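Local coordinates for protein ribosomal RNA small subunit methyltransferase E (Neisseria gonorrhoeae, PDB 5VM8) that probably methylates the N3 atom of a uridine in 16S ribosomal RNA, using S-adenosyl methionine as methyl donor in a knotted SPOUT-family methyltransferase domain, at residues R128-V140 against R149-Y161. Sequence-based numbering, arbitrary orientation.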
loop_
_atom_site.group_PDB
_atom_site.type_symbol
_atom_site.label_atom_id
_atom_site.label_comp_id
_atom_site.label_asym_id
_atom_site.label_seq_id
_atom_site.Cartn_x
_atom_site.Cartn_y
_atom_site.Cartn_z
ATOM N N ARG A 128 8.265 8.935 -17.386
ATOM C CA ARG A 128 7.136 9.216 -16.497
ATOM C C ARG A 128 6.718 7.998 -15.692
ATOM O O ARG A 128 6.379 8.122 -14.511
ATOM C CB ARG A 128 5.943 9.745 -17.284
ATOM C CG ARG A 128 6.152 11.179 -17.766
ATOM C CD ARG A 128 5.194 11.524 -18.882
ATOM N NE ARG A 128 5.483 12.841 -19.414
ATOM C CZ ARG A 128 6.474 13.114 -20.258
ATOM N NH1 ARG A 128 7.267 12.151 -20.700
ATOM N NH2 ARG A 128 6.672 14.362 -20.648
ATOM N N ALA A 129 6.707 6.815 -16.306
ATOM C CA ALA A 129 6.232 5.642 -15.577
ATOM C C ALA A 129 7.101 5.381 -14.347
ATOM O O ALA A 129 6.588 5.219 -13.233
ATOM C CB ALA A 129 6.212 4.426 -16.504
ATOM N N ALA A 130 8.422 5.416 -14.527
ATOM C CA ALA A 130 9.347 5.246 -13.411
ATOM C C ALA A 130 9.186 6.351 -12.370
ATOM O O ALA A 130 9.261 6.093 -11.164
ATOM C CB ALA A 130 10.792 5.225 -13.929
ATOM N N LYS A 131 8.977 7.594 -12.811
ATOM C CA LYS A 131 8.876 8.685 -11.849
ATOM C C LYS A 131 7.597 8.580 -11.027
ATOM O O LYS A 131 7.614 8.861 -9.826
ATOM C CB LYS A 131 8.965 10.037 -12.558
ATOM C CG LYS A 131 10.298 10.283 -13.284
ATOM C CD LYS A 131 10.454 11.773 -13.664
ATOM C CE LYS A 131 11.716 12.054 -14.451
ATOM N NZ LYS A 131 11.684 13.455 -14.945
ATOM N N ARG A 132 6.488 8.153 -11.644
ATOM C CA ARG A 132 5.242 7.975 -10.898
ATOM C C ARG A 132 5.339 6.799 -9.931
ATOM O O ARG A 132 4.913 6.903 -8.774
ATOM C CB ARG A 132 4.060 7.780 -11.853
ATOM C CG ARG A 132 3.830 8.929 -12.807
ATOM C CD ARG A 132 2.404 8.963 -13.333
ATOM N NE ARG A 132 2.298 9.817 -14.517
ATOM C CZ ARG A 132 1.980 11.113 -14.520
ATOM N NH1 ARG A 132 1.709 11.766 -13.383
ATOM N NH2 ARG A 132 1.938 11.763 -15.683
ATOM N N LEU A 133 5.893 5.673 -10.390
ATOM C CA LEU A 133 6.087 4.533 -9.505
ATOM C C LEU A 133 6.892 4.938 -8.267
ATOM O O LEU A 133 6.503 4.632 -7.133
ATOM C CB LEU A 133 6.786 3.397 -10.272
ATOM C CG LEU A 133 6.914 2.054 -9.547
ATOM C CD1 LEU A 133 5.556 1.548 -9.165
ATOM C CD2 LEU A 133 7.640 0.994 -10.397
ATOM N N ALA A 134 7.990 5.675 -8.471
ATOM C CA ALA A 134 8.823 6.094 -7.352
ATOM C C ALA A 134 8.078 7.049 -6.428
ATOM O O ALA A 134 8.228 6.980 -5.202
ATOM C CB ALA A 134 10.111 6.747 -7.877
ATOM N N ARG A 135 7.260 7.943 -6.991
ATOM C CA ARG A 135 6.462 8.812 -6.134
ATOM C C ARG A 135 5.383 8.010 -5.416
ATOM O O ARG A 135 5.151 8.206 -4.217
ATOM C CB ARG A 135 5.857 9.956 -6.952
ATOM C CG ARG A 135 5.308 11.082 -6.094
ATOM C CD ARG A 135 4.772 12.261 -6.914
ATOM N NE ARG A 135 3.803 13.003 -6.122
ATOM C CZ ARG A 135 2.504 12.729 -6.079
ATOM N NH1 ARG A 135 1.719 13.444 -5.280
ATOM N NH2 ARG A 135 1.985 11.742 -6.825
ATOM N N TRP A 136 4.763 7.058 -6.127
ATOM C CA TRP A 136 3.801 6.174 -5.494
ATOM C C TRP A 136 4.457 5.388 -4.372
ATOM O O TRP A 136 3.860 5.200 -3.305
ATOM C CB TRP A 136 3.201 5.224 -6.520
ATOM C CG TRP A 136 2.344 5.933 -7.504
ATOM C CD1 TRP A 136 1.807 7.179 -7.373
ATOM C CD2 TRP A 136 1.968 5.467 -8.810
ATOM N NE1 TRP A 136 1.094 7.502 -8.500
ATOM C CE2 TRP A 136 1.180 6.469 -9.397
ATOM C CE3 TRP A 136 2.209 4.291 -9.526
ATOM C CZ2 TRP A 136 0.629 6.335 -10.656
ATOM C CZ3 TRP A 136 1.662 4.164 -10.793
ATOM C CH2 TRP A 136 0.881 5.173 -11.338
ATOM N N GLN A 137 5.688 4.926 -4.594
ATOM C CA GLN A 137 6.373 4.170 -3.562
ATOM C C GLN A 137 6.606 5.036 -2.326
ATOM O O GLN A 137 6.418 4.572 -1.196
ATOM C CB GLN A 137 7.690 3.621 -4.111
ATOM C CG GLN A 137 8.277 2.490 -3.296
ATOM C CD GLN A 137 7.468 1.200 -3.422
ATOM O OE1 GLN A 137 7.371 0.624 -4.513
ATOM N NE2 GLN A 137 6.882 0.745 -2.308
ATOM N N GLU A 138 6.943 6.319 -2.534
ATOM C CA GLU A 138 7.184 7.254 -1.436
ATOM C C GLU A 138 5.898 7.584 -0.672
ATOM O O GLU A 138 5.936 7.792 0.548
ATOM C CB GLU A 138 7.854 8.536 -1.960
ATOM N N ILE A 139 4.754 7.679 -1.361
ATOM C CA ILE A 139 3.505 7.898 -0.629
ATOM C C ILE A 139 3.203 6.708 0.278
ATOM O O ILE A 139 2.789 6.874 1.430
ATOM C CB ILE A 139 2.341 8.186 -1.590
ATOM C CG1 ILE A 139 2.490 9.560 -2.229
ATOM C CG2 ILE A 139 0.989 8.068 -0.877
ATOM C CD1 ILE A 139 1.624 9.714 -3.485
ATOM N N VAL A 140 3.435 5.496 -0.216
ATOM C CA VAL A 140 3.222 4.299 0.590
ATOM C C VAL A 140 4.148 4.292 1.807
ATOM O O VAL A 140 3.743 3.937 2.918
ATOM C CB VAL A 140 3.400 3.048 -0.289
ATOM C CG1 VAL A 140 3.598 1.791 0.568
ATOM C CG2 VAL A 140 2.195 2.898 -1.233
ATOM N N ARG A 149 3.006 1.165 10.506
ATOM C CA ARG A 149 3.322 -0.137 9.945
ATOM C C ARG A 149 4.832 -0.274 9.809
ATOM O O ARG A 149 5.487 0.588 9.226
ATOM C CB ARG A 149 2.623 -0.316 8.598
ATOM C CG ARG A 149 1.142 -0.596 8.765
ATOM C CD ARG A 149 0.454 -0.717 7.441
ATOM N NE ARG A 149 0.932 -1.878 6.705
ATOM C CZ ARG A 149 0.411 -2.303 5.565
ATOM N NH1 ARG A 149 -0.622 -1.665 5.036
ATOM N NH2 ARG A 149 0.921 -3.361 4.956
ATOM N N ASN A 150 5.364 -1.394 10.285
ATOM C CA ASN A 150 6.770 -1.720 10.122
ATOM C C ASN A 150 7.008 -2.622 8.925
ATOM O O ASN A 150 8.158 -2.992 8.654
ATOM C CB ASN A 150 7.312 -2.347 11.401
ATOM C CG ASN A 150 7.338 -1.361 12.540
ATOM O OD1 ASN A 150 7.368 -0.148 12.326
ATOM N ND2 ASN A 150 7.309 -1.866 13.753
ATOM N N THR A 151 5.937 -3.004 8.235
ATOM C CA THR A 151 6.003 -3.732 6.982
ATOM C C THR A 151 5.508 -2.788 5.904
ATOM O O THR A 151 4.440 -2.187 6.044
ATOM C CB THR A 151 5.153 -4.996 7.044
ATOM O OG1 THR A 151 5.651 -5.814 8.103
ATOM C CG2 THR A 151 5.261 -5.757 5.739
ATOM N N VAL A 152 6.319 -2.594 4.860
ATOM C CA VAL A 152 6.015 -1.663 3.791
ATOM C C VAL A 152 5.450 -2.467 2.614
ATOM O O VAL A 152 6.165 -3.332 2.084
ATOM C CB VAL A 152 7.245 -0.850 3.363
ATOM C CG1 VAL A 152 6.926 -0.005 2.134
ATOM C CG2 VAL A 152 7.712 0.040 4.513
ATOM N N PRO A 153 4.194 -2.274 2.241
ATOM C CA PRO A 153 3.655 -2.988 1.078
ATOM C C PRO A 153 4.355 -2.519 -0.183
ATOM O O PRO A 153 4.581 -1.315 -0.359
ATOM C CB PRO A 153 2.161 -2.611 1.072
ATOM C CG PRO A 153 2.022 -1.406 1.965
ATOM C CD PRO A 153 3.188 -1.437 2.927
ATOM N N PRO A 154 4.753 -3.434 -1.063
ATOM C CA PRO A 154 5.411 -3.013 -2.311
ATOM C C PRO A 154 4.419 -2.397 -3.284
ATOM O O PRO A 154 3.242 -2.760 -3.316
ATOM C CB PRO A 154 5.973 -4.324 -2.874
ATOM C CG PRO A 154 4.994 -5.369 -2.379
ATOM C CD PRO A 154 4.568 -4.895 -0.993
ATOM N N VAL A 155 4.895 -1.432 -4.060
ATOM C CA VAL A 155 4.177 -0.978 -5.248
ATOM C C VAL A 155 4.864 -1.662 -6.424
ATOM O O VAL A 155 6.012 -1.352 -6.756
ATOM C CB VAL A 155 4.183 0.549 -5.396
ATOM C CG1 VAL A 155 3.280 0.962 -6.548
ATOM C CG2 VAL A 155 3.783 1.249 -4.084
ATOM N N LEU A 156 4.210 -2.628 -6.996
ATOM C CA LEU A 156 4.830 -3.476 -8.005
ATOM C C LEU A 156 4.970 -2.740 -9.343
ATOM O O LEU A 156 4.226 -1.796 -9.624
ATOM C CB LEU A 156 4.028 -4.758 -8.173
ATOM C CG LEU A 156 3.873 -5.575 -6.874
ATOM C CD1 LEU A 156 2.908 -6.759 -7.050
ATOM C CD2 LEU A 156 5.218 -6.078 -6.360
ATOM N N PRO A 157 5.936 -3.137 -10.172
ATOM C CA PRO A 157 6.094 -2.485 -11.482
ATOM C C PRO A 157 4.802 -2.499 -12.293
ATOM O O PRO A 157 4.006 -3.438 -12.227
ATOM C CB PRO A 157 7.191 -3.309 -12.160
ATOM C CG PRO A 157 7.943 -3.970 -11.046
ATOM C CD PRO A 157 6.957 -4.173 -9.928
ATOM N N ILE A 158 4.579 -1.406 -13.023
ATOM C CA ILE A 158 3.387 -1.263 -13.848
ATOM C C ILE A 158 3.332 -2.351 -14.907
ATOM O O ILE A 158 4.340 -2.683 -15.539
ATOM C CB ILE A 158 3.359 0.133 -14.498
ATOM C CG1 ILE A 158 3.390 1.223 -13.410
ATOM C CG2 ILE A 158 2.174 0.249 -15.451
ATOM C CD1 ILE A 158 3.506 2.630 -13.918
ATOM N N ILE A 159 2.142 -2.913 -15.097
ATOM C CA ILE A 159 1.837 -3.834 -16.184
ATOM C C ILE A 159 0.451 -3.503 -16.724
ATOM O O ILE A 159 -0.343 -2.806 -16.091
ATOM C CB ILE A 159 1.890 -5.316 -15.744
ATOM C CG1 ILE A 159 1.085 -5.550 -14.456
ATOM C CG2 ILE A 159 3.314 -5.768 -15.551
ATOM C CD1 ILE A 159 1.211 -6.983 -13.893
ATOM N N GLY A 160 0.137 -4.073 -17.882
ATOM C CA GLY A 160 -1.192 -3.914 -18.416
ATOM C C GLY A 160 -2.201 -4.760 -17.666
ATOM O O GLY A 160 -1.864 -5.682 -16.926
ATOM N N TYR A 161 -3.470 -4.418 -17.868
ATOM C CA TYR A 161 -4.561 -5.123 -17.207
ATOM C C TYR A 161 -4.561 -6.611 -17.546
ATOM O O TYR A 161 -4.588 -7.466 -16.649
ATOM C CB TYR A 161 -5.876 -4.467 -17.607
ATOM C CG TYR A 161 -7.130 -5.179 -17.177
ATOM C CD1 TYR A 161 -7.700 -4.935 -15.917
ATOM C CD2 TYR A 161 -7.785 -6.052 -18.043
ATOM C CE1 TYR A 161 -8.876 -5.569 -15.533
ATOM C CE2 TYR A 161 -8.951 -6.695 -17.663
ATOM C CZ TYR A 161 -9.498 -6.443 -16.419
ATOM O OH TYR A 161 -10.659 -7.071 -16.056
#
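Val155 and Ile158 of an extended, proline-rich segment pack against one face of helix 128-147, a largely apolar contact at the edge of the parallel sheet of the SPOUT-family methyltransferase domain. The chain leaves the helix, turns back and runs along it in the reverse direction, so Val140 lies near Pro153, Gln137 near Val155 and Ala129 near Ile158.

Val155 is the centre of the contact and its two methyls divide the work. Val155 CG1, anti to the backbone N (chi1 -173°), meets Leu133 CD1 at 3.5 Å, while Val155 CG2 touches Val140 CG2 at 3.7 Å. Leu133 also spreads over the backbone beyond, with CD1 against the carbonyl oxygen of Leu156 and CD2 over Pro157 CA. Nearer the start of the helix, Ile158 of the extended segment places CD1 between Ala129 and Trp136, 3.9 Å from CZ3 of the Trp136 indole and approaching that ring obliquely; the side chains of Ile158 and Trp136 cross at about a right angle. At the other end, Val140 CG1 rests on the Pro153 ring, 3.8 Å from CG, and reaches Val152 CG1 at 4.1 Å.

A single polar link joins the segments. The Gln137 chain bends at chi2 (71°), bringing its amide beside Val155, whose N donates to Gln137 OE1 over 3.3 Å. The donor lies in the carbonyl plane on a lone pair, but the length and the 144° N-H...O angle point to a modest bond.

Apart from the helix, strand 111-116 also holds the segment: Pro154 and Leu156 share backbone hydrogen bonds with Ile112, and Ile159 with Ile116, where strand 159-160 forms the sheet edge. Trp136 continues the apolar packing to Met97 and Leu101 of helix 94-106, and Val140 to Val105 of that same helix.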